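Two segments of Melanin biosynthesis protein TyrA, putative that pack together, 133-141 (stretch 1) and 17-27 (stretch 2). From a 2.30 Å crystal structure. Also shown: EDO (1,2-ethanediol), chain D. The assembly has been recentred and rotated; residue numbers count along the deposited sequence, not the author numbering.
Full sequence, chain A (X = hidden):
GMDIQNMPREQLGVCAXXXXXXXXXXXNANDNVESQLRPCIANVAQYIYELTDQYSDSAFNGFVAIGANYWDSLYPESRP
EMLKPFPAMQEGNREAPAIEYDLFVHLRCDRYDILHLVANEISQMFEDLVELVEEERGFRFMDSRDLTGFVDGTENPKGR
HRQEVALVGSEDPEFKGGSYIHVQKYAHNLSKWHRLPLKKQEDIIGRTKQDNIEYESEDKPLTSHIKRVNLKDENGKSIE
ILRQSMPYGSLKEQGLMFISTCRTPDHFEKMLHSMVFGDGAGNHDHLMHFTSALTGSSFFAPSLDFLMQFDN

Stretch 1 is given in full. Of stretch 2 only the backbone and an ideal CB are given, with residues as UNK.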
ATOM      1  N   VAL A 133     -12.117   6.927  -9.043  1.00 33.82           N
ATOM      2  CA  VAL A 133     -12.804   7.507  -7.884  1.00 35.16           C
ATOM      3  C   VAL A 133     -12.269   6.985  -6.538  1.00 36.51           C
ATOM      4  O   VAL A 133     -12.121   7.743  -5.583  1.00 35.29           O
ATOM      5  CB  VAL A 133     -14.318   7.241  -7.978  1.00 36.06           C
ATOM      6  CG1 VAL A 133     -15.051   7.907  -6.829  1.00 39.70           C
ATOM      7  CG2 VAL A 133     -14.865   7.766  -9.315  1.00 36.66           C
ATOM      8  N   GLU A 134     -11.987   5.687  -6.468  1.00 38.10           N
ATOM      9  CA  GLU A 134     -11.421   5.072  -5.272  1.00 38.20           C
ATOM     10  C   GLU A 134     -10.348   4.043  -5.661  1.00 38.37           C
ATOM     11  O   GLU A 134     -10.513   3.276  -6.622  1.00 37.73           O
ATOM     12  CB  GLU A 134     -12.513   4.382  -4.454  1.00 36.97           C
ATOM     13  CG  GLU A 134     -13.688   5.275  -4.055  1.00 41.79           C
ATOM     14  CD  GLU A 134     -13.360   6.243  -2.937  1.00 41.19           C
ATOM     15  OE1 GLU A 134     -12.312   6.071  -2.282  1.00 40.43           O
ATOM     16  OE2 GLU A 134     -14.155   7.180  -2.707  1.00 42.21           O
ATOM     17  N   GLU A 135      -9.252   4.041  -4.909  1.00 37.54           N
ATOM     18  CA  GLU A 135      -8.253   2.997  -5.013  1.00 37.63           C
ATOM     19  C   GLU A 135      -7.889   2.548  -3.615  1.00 36.29           C
ATOM     20  O   GLU A 135      -7.686   3.379  -2.724  1.00 33.15           O
ATOM     21  CB  GLU A 135      -7.002   3.497  -5.722  1.00 38.59           C
ATOM     22  CG  GLU A 135      -5.849   2.503  -5.598  1.00 44.09           C
ATOM     23  CD  GLU A 135      -4.643   2.813  -6.472  1.00 50.78           C
ATOM     24  OE1 GLU A 135      -4.505   3.980  -6.949  1.00 40.43           O
ATOM     25  OE2 GLU A 135      -3.834   1.864  -6.669  1.00 49.79           O
ATOM     26  N   GLU A 136      -7.810   1.236  -3.419  1.00 36.61           N
ATOM     27  CA  GLU A 136      -7.345   0.670  -2.146  1.00 37.14           C
ATOM     28  C   GLU A 136      -6.496  -0.558  -2.439  1.00 37.06           C
ATOM     29  O   GLU A 136      -6.655  -1.183  -3.492  1.00 36.84           O
ATOM     30  CB  GLU A 136      -8.522   0.283  -1.239  1.00 37.76           C
ATOM     31  CG  GLU A 136      -9.462   1.436  -0.846  1.00 39.63           C
ATOM     32  CD  GLU A 136      -8.843   2.456   0.117  1.00 44.76           C
ATOM     33  OE1 GLU A 136      -7.764   2.171   0.671  1.00 39.36           O
ATOM     34  OE2 GLU A 136      -9.450   3.542   0.318  1.00 46.96           O
ATOM     35  N   ARG A 137      -5.606  -0.893  -1.504  1.00 36.90           N
ATOM     36  CA  ARG A 137      -4.733  -2.064  -1.628  1.00 39.55           C
ATOM     37  C   ARG A 137      -4.954  -3.006  -0.455  1.00 36.96           C
ATOM     38  O   ARG A 137      -4.874  -2.601   0.709  1.00 35.41           O
ATOM     39  CB  ARG A 137      -3.257  -1.627  -1.744  1.00 42.34           C
ATOM     40  CG  ARG A 137      -3.058  -0.706  -2.969  1.00 51.33           C
ATOM     41  CD  ARG A 137      -1.665  -0.706  -3.641  1.00 54.37           C
ATOM     42  NE  ARG A 137      -1.763   0.006  -4.926  1.00 58.35           N
ATOM     43  CZ  ARG A 137      -0.791   0.160  -5.831  1.00 58.07           C
ATOM     44  NH1 ARG A 137       0.433  -0.354  -5.637  1.00 51.33           N
ATOM     45  NH2 ARG A 137      -1.060   0.843  -6.951  1.00 51.51           N
ATOM     46  N   GLY A 138      -5.242  -4.260  -0.789  1.00 37.54           N
ATOM     47  CA  GLY A 138      -5.489  -5.319   0.184  1.00 35.20           C
ATOM     48  C   GLY A 138      -4.219  -6.104   0.456  1.00 33.79           C
ATOM     49  O   GLY A 138      -3.287  -6.146  -0.376  1.00 34.26           O
ATOM     50  N   PHE A 139      -4.170  -6.734   1.621  1.00 30.44           N
ATOM     51  CA  PHE A 139      -3.039  -7.577   1.953  1.00 32.83           C
ATOM     52  C   PHE A 139      -3.449  -8.717   2.877  1.00 33.97           C
ATOM     53  O   PHE A 139      -4.280  -8.521   3.762  1.00 34.12           O
ATOM     54  CB  PHE A 139      -1.953  -6.744   2.599  1.00 33.89           C
ATOM     55  CG  PHE A 139      -2.370  -6.084   3.883  1.00 33.44           C
ATOM     56  CD1 PHE A 139      -3.080  -4.894   3.870  1.00 41.05           C
ATOM     57  CD2 PHE A 139      -2.044  -6.653   5.105  1.00 36.75           C
ATOM     58  CE1 PHE A 139      -3.465  -4.275   5.058  1.00 42.93           C
ATOM     59  CE2 PHE A 139      -2.424  -6.035   6.307  1.00 41.54           C
ATOM     60  CZ  PHE A 139      -3.134  -4.847   6.277  1.00 40.83           C
ATOM     61  N   ARG A 140      -2.871  -9.894   2.655  1.00 34.22           N
ATOM     62  CA  ARG A 140      -2.962 -10.991   3.615  1.00 37.59           C
ATOM     63  C   ARG A 140      -2.329 -10.585   4.941  1.00 38.87           C
ATOM     64  O   ARG A 140      -1.225 -10.052   4.958  1.00 40.20           O
ATOM     65  CB  ARG A 140      -2.246 -12.230   3.099  1.00 36.69           C
ATOM     66  CG  ARG A 140      -2.338 -13.424   4.046  1.00 44.02           C
ATOM     67  CD  ARG A 140      -1.757 -14.696   3.445  1.00 44.35           C
ATOM     68  NE  ARG A 140      -2.603 -15.226   2.377  1.00 42.59           N
ATOM     69  CZ  ARG A 140      -2.316 -16.297   1.632  1.00 46.12           C
ATOM     70  NH1 ARG A 140      -1.193 -16.975   1.824  1.00 41.86           N
ATOM     71  NH2 ARG A 140      -3.161 -16.697   0.682  1.00 50.75           N
ATOM     72  N   PHE A 141      -3.030 -10.837   6.047  1.00 38.81           N
ATOM     73  CA  PHE A 141      -2.497 -10.523   7.365  1.00 37.87           C
ATOM     74  C   PHE A 141      -2.238 -11.842   8.090  1.00 38.32           C
ATOM     75  O   PHE A 141      -3.155 -12.615   8.353  1.00 35.98           O
ATOM     76  CB  PHE A 141      -3.472  -9.643   8.152  1.00 35.50           C
ATOM     77  CG  PHE A 141      -2.926  -9.162   9.473  1.00 33.13           C
ATOM     78  CD1 PHE A 141      -1.855  -8.279   9.518  1.00 32.01           C
ATOM     79  CD2 PHE A 141      -3.485  -9.593  10.674  1.00 39.95           C
ATOM     80  CE1 PHE A 141      -1.355  -7.836  10.711  1.00 32.92           C
ATOM     81  CE2 PHE A 141      -2.990  -9.149  11.893  1.00 31.23           C
ATOM     82  CZ  PHE A 141      -1.918  -8.267  11.910  1.00 32.38           C
ATOM     83  N   UNK A  17      -8.260 -18.823  -5.673  1.00 29.29           N
ATOM     84  CA  UNK A  17      -7.750 -19.030  -4.320  1.00 31.14           C
ATOM     85  C   UNK A  17      -7.072 -17.744  -3.833  1.00 30.61           C
ATOM     86  O   UNK A  17      -6.769 -16.835  -4.623  1.00 27.95           O
ATOM     87  CB  UNK A  17      -6.775 -20.208  -4.280  1.00 31.14           C
ATOM     88  N   UNK A  18      -6.846 -17.666  -2.529  1.00 33.14           N
ATOM     89  CA  UNK A  18      -6.298 -16.439  -1.892  1.00 32.51           C
ATOM     90  C   UNK A  18      -4.934 -16.021  -2.401  1.00 33.81           C
ATOM     91  O   UNK A  18      -4.230 -16.850  -2.986  1.00 31.85           O
ATOM     92  CB  UNK A  18      -6.203 -16.642  -0.378  1.00 32.51           C
ATOM     93  N   UNK A  19      -4.575 -14.746  -2.170  1.00 34.23           N
ATOM     94  CA  UNK A  19      -3.280 -14.157  -2.577  1.00 32.32           C
ATOM     95  C   UNK A  19      -2.727 -13.226  -1.535  1.00 31.89           C
ATOM     96  O   UNK A  19      -3.468 -12.712  -0.699  1.00 30.72           O
ATOM     97  CB  UNK A  19      -3.423 -13.400  -3.899  1.00 32.32           C
ATOM     98  N   UNK A  20      -1.420 -12.992  -1.591  1.00 29.12           N
ATOM     99  CA  UNK A  20      -0.792 -12.083  -0.640  1.00 32.94           C
ATOM    100  C   UNK A  20      -1.186 -10.606  -0.808  1.00 35.33           C
ATOM    101  O   UNK A  20      -1.095  -9.840   0.150  1.00 37.70           O
ATOM    102  CB  UNK A  20       0.728 -12.212  -0.762  1.00 32.94           C
ATOM    103  N   UNK A  21      -1.613 -10.199  -2.007  1.00 34.75           N
ATOM    104  CA  UNK A  21      -1.884  -8.779  -2.278  1.00 33.50           C
ATOM    105  C   UNK A  21      -3.002  -8.592  -3.296  1.00 34.59           C
ATOM    106  O   UNK A  21      -3.334  -9.495  -4.047  1.00 32.44           O
ATOM    107  CB  UNK A  21      -0.615  -8.086  -2.779  1.00 33.50           C
ATOM    108  N   UNK A  22      -3.569  -7.392  -3.306  1.00 36.19           N
ATOM    109  CA  UNK A  22      -4.663  -7.058  -4.206  1.00 35.12           C
ATOM    110  C   UNK A  22      -4.812  -5.548  -4.382  1.00 32.94           C
ATOM    111  O   UNK A  22      -4.384  -4.761  -3.528  1.00 27.91           O
ATOM    112  CB  UNK A  22      -5.972  -7.655  -3.684  1.00 35.12           C
ATOM    113  N   UNK A  23      -5.444  -5.164  -5.495  1.00 33.68           N
ATOM    114  CA  UNK A  23      -5.791  -3.759  -5.781  1.00 31.78           C
ATOM    115  C   UNK A  23      -7.269  -3.676  -6.180  1.00 32.27           C
ATOM    116  O   UNK A  23      -7.797  -4.534  -6.924  1.00 28.92           O
ATOM    117  CB  UNK A  23      -4.903  -3.188  -6.888  1.00 31.78           C
ATOM    118  N   UNK A  24      -7.916  -2.639  -5.671  1.00 32.69           N
ATOM    119  CA  UNK A  24      -9.339  -2.437  -5.863  1.00 35.82           C
ATOM    120  C   UNK A  24      -9.565  -1.028  -6.445  1.00 35.71           C
ATOM    121  O   UNK A  24      -9.242  -0.002  -5.817  1.00 36.45           O
ATOM    122  CB  UNK A  24     -10.096  -2.622  -4.547  1.00 35.82           C
ATOM    123  N   UNK A  25     -10.118  -0.987  -7.650  1.00 34.26           N
ATOM    124  CA  UNK A  25     -10.243   0.249  -8.400  1.00 33.86           C
ATOM    125  C   UNK A  25     -11.667   0.433  -8.825  1.00 33.58           C
ATOM    126  O   UNK A  25     -12.257  -0.426  -9.489  1.00 31.68           O
ATOM    127  CB  UNK A  25      -9.313   0.260  -9.615  1.00 33.86           C
ATOM    128  N   UNK A  26     -12.187   1.586  -8.424  1.00 35.82           N
ATOM    129  CA  UNK A  26     -13.546   2.009  -8.674  1.00 34.46           C
ATOM    130  C   UNK A  26     -13.496   3.178  -9.623  1.00 33.96           C
ATOM    131  O   UNK A  26     -12.824   4.175  -9.330  1.00 33.99           O
ATOM    132  CB  UNK A  26     -14.274   2.372  -7.378  1.00 34.46           C
ATOM    133  N   UNK A  27     -14.192   3.037 -10.755  1.00 31.20           N
ATOM    134  CA  UNK A  27     -14.232   4.057 -11.810  1.00 30.64           C
ATOM    135  C   UNK A  27     -15.662   4.461 -12.084  1.00 30.37           C
ATOM    136  O   UNK A  27     -16.580   3.636 -12.032  1.00 29.59           O
ATOM    137  CB  UNK A  27     -13.572   3.549 -13.093  1.00 30.64           C
TER
HETATM  138  C1  EDO D 401       0.319 -17.514  -1.348  1.00 59.58           C
HETATM  139  O1  EDO D 401      -0.690 -18.482  -1.080  1.00 55.86           O
HETATM  140  C2  EDO D 401       1.690 -18.173  -1.267  1.00 60.40           C
HETATM  141  O2  EDO D 401       2.670 -17.351  -1.917  1.00 58.34           O

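Stretch 2 runs antiparallel to stretch 1, so from 21 to 26 its CA-to-CB bonds alternate between two faces: one carries Glu135, Arg137 and Phe139, the other Glu134, Glu136 and the bare Gly138.

Position 17 has nothing of stretch 1 near its CB, so almost any side chain would suit; it is Glu17. At position 18 an ideal CB would sit a tight 3.2 Å from Arg140 NH2, which favours the smallest residue. Gly18 is deposited, and its C atom lies 3.6 Å from Arg140 NH2. Position 19 points away and leaves its choice to other surroundings; it is Asn19, whose side chain is hydrogen-bonded elsewhere in the structure. Its backbone O and Arg140 NE share water 2.

Position 20 also starts away, with its CB 4.9 Å from Arg140 CB. A flexible aliphatic or long polar chain could turn back along the arginine's methylenes. Leu20 does so, CD2 reaching 3.7 Å from Arg140 CD, while its O accepts from Arg140 N at 3.1 Å.

Position 21 has extended angles and a CB 4.1 Å from Gly138 O. Polar or aromatic groups would fit beside that carbonyl. In His21, ND1 and Gly138 O are joined by water 3, at 2.7 Å from each.

Position 22 faces the glycine gap, where a small residue, or a polar one near Gly138 N, would suit. Ser22 (p) puts OG 2.2 Å from where a CB on Gly138 would be, so the gap is needed. The backbone pairs both ways, Gly138 N to Ser22 O at 2.9 Å and Ser22 N to Gly138 O at 3.2 Å.

Position 23 looks onto the salt-bridged Glu135 and Arg137, whose flat guanidinium face suits a branched aliphatic or another apolar side chain, while an acid would meet the Glu135 carboxylate. Val23 lays CG2 over one guanidinium face, 4.1 Å from Arg137 NE.

Position 24 shares the glycine face, with its CB 3.9 Å from Glu136 O. A large side chain could lean into the space left by Gly138. Tyr24 (m) brings CE2 to 3.7 Å from Gly138 N. Ser22 OG donates a hydrogen bond to Tyr24 OH at 2.8 Å.

Position 25 lies beside the extended Glu135 stem, suiting aliphatics. Leu25 sets CD2 3.6 Å from Glu135 CG.

Position 26 stands across from Glu134, where a long flexible chain, polar or not, could pass. Selenomethionine Met26 has CB 3.9 Å from Glu134 CB, then leads away; its N donates to Glu134 O at 3.0 Å.

Position 27 points away, leaving stretch 1 little say; it is Phe27.

Stretch 2, residues 17-27: EGNLHSVYLMF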
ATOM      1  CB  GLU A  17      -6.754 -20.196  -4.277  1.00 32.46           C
ATOM      2  CG  GLU A  17      -7.349 -21.572  -4.574  1.00 32.50           C
ATOM      3  CD  GLU A  17      -8.406 -21.999  -3.560  1.00 43.28           C
ATOM      4  OE1 GLU A  17      -8.342 -21.514  -2.403  1.00 45.56           O
ATOM      5  OE2 GLU A  17      -9.302 -22.817  -3.920  1.00 42.86           O
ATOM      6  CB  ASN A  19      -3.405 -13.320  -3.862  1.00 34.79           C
ATOM      7  CG  ASN A  19      -3.746 -14.160  -5.084  1.00 35.22           C
ATOM      8  OD1 ASN A  19      -4.892 -14.544  -5.279  1.00 39.13           O
ATOM      9  ND2 ASN A  19      -2.760 -14.446  -5.895  1.00 31.17           N
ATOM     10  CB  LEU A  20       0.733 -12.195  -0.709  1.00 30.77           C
ATOM     11  CG  LEU A  20       1.309 -13.584  -0.406  1.00 35.14           C
ATOM     12  CD1 LEU A  20       2.847 -13.643  -0.598  1.00 36.65           C
ATOM     13  CD2 LEU A  20       0.949 -14.010   0.990  1.00 33.61           C
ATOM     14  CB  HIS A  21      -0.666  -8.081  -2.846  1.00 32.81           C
ATOM     15  CG  HIS A  21       0.566  -8.111  -1.983  1.00 33.44           C
ATOM     16  ND1 HIS A  21       0.679  -7.391  -0.815  1.00 37.64           N
ATOM     17  CD2 HIS A  21       1.754  -8.747  -2.147  1.00 41.06           C
ATOM     18  CE1 HIS A  21       1.878  -7.592  -0.287  1.00 43.90           C
ATOM     19  NE2 HIS A  21       2.553  -8.412  -1.075  1.00 35.02           N
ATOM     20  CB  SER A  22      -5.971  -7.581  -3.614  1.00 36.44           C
ATOM     21  OG  SER A  22      -6.235  -6.880  -2.422  1.00 37.01           O
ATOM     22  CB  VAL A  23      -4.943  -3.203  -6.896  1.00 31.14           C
ATOM     23  CG1 VAL A  23      -5.255  -1.734  -7.162  1.00 31.06           C
ATOM     24  CG2 VAL A  23      -3.459  -3.362  -6.542  1.00 40.19           C
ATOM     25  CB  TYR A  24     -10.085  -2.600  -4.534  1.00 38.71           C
ATOM     26  CG  TYR A  24      -9.763  -3.857  -3.743  1.00 36.69           C
ATOM     27  CD1 TYR A  24     -10.138  -5.117  -4.203  1.00 42.47           C
ATOM     28  CD2 TYR A  24      -9.091  -3.783  -2.532  1.00 40.16           C
ATOM     29  CE1 TYR A  24      -9.837  -6.276  -3.462  1.00 35.43           C
ATOM     30  CE2 TYR A  24      -8.792  -4.929  -1.793  1.00 30.79           C
ATOM     31  CZ  TYR A  24      -9.165  -6.156  -2.258  1.00 37.07           C
ATOM     32  OH  TYR A  24      -8.854  -7.264  -1.514  1.00 32.03           O
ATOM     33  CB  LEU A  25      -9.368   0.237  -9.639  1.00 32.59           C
ATOM     34  CG  LEU A  25      -7.897  -0.069  -9.429  1.00 37.26           C
ATOM     35  CD1 LEU A  25      -7.176  -0.126 -10.783  1.00 37.23           C
ATOM     36  CD2 LEU A  25      -7.269   0.966  -8.519  1.00 40.03           C
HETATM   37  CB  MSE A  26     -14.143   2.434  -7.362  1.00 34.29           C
HETATM   38  CG  MSE A  26     -14.225   1.278  -6.411  1.00 38.36           C
HETATM   39 SE   MSE A  26     -15.518   0.035  -7.143  0.70 41.92          SE
HETATM   40  CE  MSE A  26     -15.433  -1.204  -5.642  1.00 50.73           C
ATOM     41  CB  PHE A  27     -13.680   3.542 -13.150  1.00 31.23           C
ATOM     42  CG  PHE A  27     -12.247   3.125 -13.110  1.00 32.08           C
ATOM     43  CD1 PHE A  27     -11.238   4.048 -13.345  1.00 32.29           C
ATOM     44  CD2 PHE A  27     -11.905   1.805 -12.841  1.00 34.24           C
ATOM     45  CE1 PHE A  27      -9.905   3.671 -13.310  1.00 32.86           C
ATOM     46  CE2 PHE A  27     -10.590   1.420 -12.806  1.00 34.75           C
ATOM     47  CZ  PHE A  27      -9.573   2.364 -13.041  1.00 32.44           C
TER
HETATM   48  O   HOH W   1      -3.645 -19.522  -1.260  1.00 40.16           O
HETATM   49  O   HOH W   2      -5.071 -14.138   1.069  1.00 30.77           O
HETATM   50  O   HOH W   3      -0.769  -5.084  -0.648  1.00 23.03           O
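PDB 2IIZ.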